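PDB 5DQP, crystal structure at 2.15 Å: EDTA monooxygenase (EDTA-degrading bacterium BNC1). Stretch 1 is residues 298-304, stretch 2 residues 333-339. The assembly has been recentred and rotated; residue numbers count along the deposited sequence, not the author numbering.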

# COMPACT_ATOMS: atom_id res chain seq x y z
N ALA A 298 8.32 -4.85 42.44
CA ALA A 298 7.75 -3.68 41.78
C ALA A 298 6.22 -3.75 41.74
O ALA A 298 5.53 -2.77 42.01
CB ALA A 298 8.32 -3.55 40.37
N LEU A 299 5.66 -4.92 41.40
CA LEU A 299 4.21 -5.02 41.28
C LEU A 299 3.52 -4.89 42.64
O LEU A 299 2.47 -4.25 42.76
CB LEU A 299 3.84 -6.34 40.62
CG LEU A 299 2.38 -6.57 40.27
CD1 LEU A 299 1.84 -5.45 39.37
CD2 LEU A 299 2.24 -7.93 39.60
N SER A 300 4.09 -5.51 43.68
CA SER A 300 3.43 -5.47 44.99
C SER A 300 3.35 -4.05 45.52
O SER A 300 2.38 -3.67 46.17
CB SER A 300 4.17 -6.37 45.98
OG SER A 300 5.50 -5.91 46.17
N LYS A 301 4.38 -3.24 45.26
CA LYS A 301 4.30 -1.84 45.64
C LYS A 301 3.21 -1.13 44.85
O LYS A 301 2.41 -0.37 45.41
CB LYS A 301 5.67 -1.17 45.44
CG LYS A 301 6.81 -1.92 46.13
CD LYS A 301 8.09 -1.09 46.17
CE LYS A 301 8.81 -1.05 44.83
NZ LYS A 301 9.85 0.01 44.83
N GLN A 302 3.13 -1.38 43.55
CA GLN A 302 2.13 -0.69 42.75
C GLN A 302 0.72 -0.98 43.23
O GLN A 302 -0.16 -0.12 43.14
CB GLN A 302 2.27 -1.06 41.28
CG GLN A 302 3.32 -0.22 40.56
CD GLN A 302 3.47 -0.64 39.12
OE1 GLN A 302 3.41 -1.83 38.82
NE2 GLN A 302 3.63 0.32 38.22
N LEU A 303 0.50 -2.18 43.77
CA LEU A 303 -0.82 -2.58 44.22
C LEU A 303 -0.96 -2.49 45.72
O LEU A 303 -2.03 -2.82 46.24
CB LEU A 303 -1.12 -4.02 43.76
CG LEU A 303 -1.06 -4.32 42.25
CD1 LEU A 303 -0.98 -5.81 42.03
CD2 LEU A 303 -2.24 -3.72 41.50
N GLY A 304 0.09 -2.06 46.42
CA GLY A 304 0.04 -1.93 47.87
C GLY A 304 -0.09 -3.24 48.60
O GLY A 304 -0.75 -3.31 49.64
N ILE A 333 -5.61 0.77 35.22
CA ILE A 333 -4.77 -0.41 35.05
C ILE A 333 -4.71 -1.19 36.36
O ILE A 333 -4.91 -2.41 36.40
CB ILE A 333 -3.36 -0.00 34.58
CG1 ILE A 333 -3.42 0.96 33.38
CG2 ILE A 333 -2.48 -1.24 34.34
CD1 ILE A 333 -4.53 0.69 32.41
N LEU A 334 -4.42 -0.48 37.47
CA LEU A 334 -4.31 -1.13 38.78
C LEU A 334 -5.60 -1.85 39.14
O LEU A 334 -5.58 -2.99 39.60
CB LEU A 334 -3.94 -0.09 39.85
CG LEU A 334 -2.67 0.73 39.61
CD1 LEU A 334 -2.48 1.82 40.67
CD2 LEU A 334 -1.42 -0.17 39.52
N LYS A 335 -6.73 -1.19 38.92
CA LYS A 335 -8.00 -1.83 39.26
C LYS A 335 -8.25 -3.06 38.38
O LYS A 335 -8.82 -4.05 38.85
CB LYS A 335 -9.14 -0.83 39.14
CG LYS A 335 -10.40 -1.32 39.80
CD LYS A 335 -10.12 -1.74 41.25
CE LYS A 335 -11.05 -2.86 41.73
NZ LYS A 335 -10.89 -4.07 40.88
N SER A 336 -7.80 -3.02 37.13
CA SER A 336 -7.95 -4.18 36.27
C SER A 336 -7.16 -5.36 36.80
O SER A 336 -7.63 -6.50 36.79
CB SER A 336 -7.51 -3.83 34.85
OG SER A 336 -7.74 -4.94 34.00
N MET A 337 -5.94 -5.09 37.28
CA MET A 337 -5.12 -6.14 37.83
C MET A 337 -5.77 -6.75 39.06
O MET A 337 -5.65 -7.96 39.28
CB MET A 337 -3.74 -5.59 38.16
CG MET A 337 -2.85 -5.44 36.95
SD MET A 337 -1.20 -5.00 37.53
CE MET A 337 -1.47 -3.28 37.94
N VAL A 338 -6.45 -5.94 39.87
CA VAL A 338 -7.14 -6.50 41.04
C VAL A 338 -8.26 -7.42 40.59
O VAL A 338 -8.41 -8.54 41.11
CB VAL A 338 -7.65 -5.38 41.96
CG1 VAL A 338 -8.55 -5.97 43.00
CG2 VAL A 338 -6.47 -4.70 42.62
N ASP A 339 -9.05 -6.98 39.61
CA ASP A 339 -10.16 -7.80 39.10
C ASP A 339 -9.65 -9.12 38.53
O ASP A 339 -10.23 -10.18 38.77
CB ASP A 339 -10.93 -7.00 38.05
CG ASP A 339 -12.25 -7.63 37.67
OD1 ASP A 339 -12.70 -8.55 38.40
OD2 ASP A 339 -12.86 -7.20 36.66

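Stretch 2 is helical throughout, and stretch 1 is helical up to the turn at Gly304; each helix begins earlier in the chain. Their axes come within 11.0 Å at closest approach, and their N-to-C directions make an angle of 106°, so the helices cross steeply. A crossing of this kind limits the contact to a small patch, and the backbones are nearest where the CA atoms of Leu303 and Leu334 lie 6.6 Å apart. Along the first helix, Leu303 N donates to Leu299 O at 3.0 Å and Gln302 N to Ala298 O at 3.2 Å. In the second, Met337 N reaches Ile333 O at 3.0 Å and Val338 N reaches Leu334 O at 3.1 Å. These bonds satisfy polar backbone groups internally, and no hydrogen bond joins the two stretches.

Gly304 leaves helical geometry in a Schellman motif, and its N donates to Lys301 O at 3.0 Å. Its phi of 67° is positive, a conformation that favours glycine because a CB would strain the backbone there.

The contact itself is largely apolar packing, and Leu303 is its hub. Its CA-to-CB bond points sideways, but with chi1 m and chi2 t the end of the side chain comes nearer the second helix. There Leu303 CD2 lies 3.7 Å from Met337 CE, 4.1 Å from Leu334 CD2 and, more loosely, 4.5 Å from Val338 CG2. Leucine suits this place, because its apolar end carries a methyl, CD2, that lies near side chains of three residues. Leu334 has the same m, t rotamer and likewise starts sideways before its end approaches the other helix. Leu334 CD2 also packs 3.8 Å from Gln302 O and 4.2 Å from Gln302 CB, so this glutamine contributes its backbone oxygen and the aliphatic base of its side chain. The amide can lie elsewhere, which fits a partly exposed residue at such a contact.

The CA-to-CB bond of Met337 points toward the first helix, and its side chain joins two leucines one helical turn apart. Its SD is 3.6 Å from Leu299 CD1, while its CE meets Leu303 CD2 as described. The long, unbranched side chain suits this role: successive atoms near its tip offer apolar surface to both neighbours. Leu299, sideways at its CB, uses the t, p rotamer to bring its end within reach. Leu299, Leu303, Leu334 and Met337, all buried, thus supply most of the 233 Å² covered between the stretches, whereas the exposed Lys301 and Lys335 make no contact across them, as befits their charged ends.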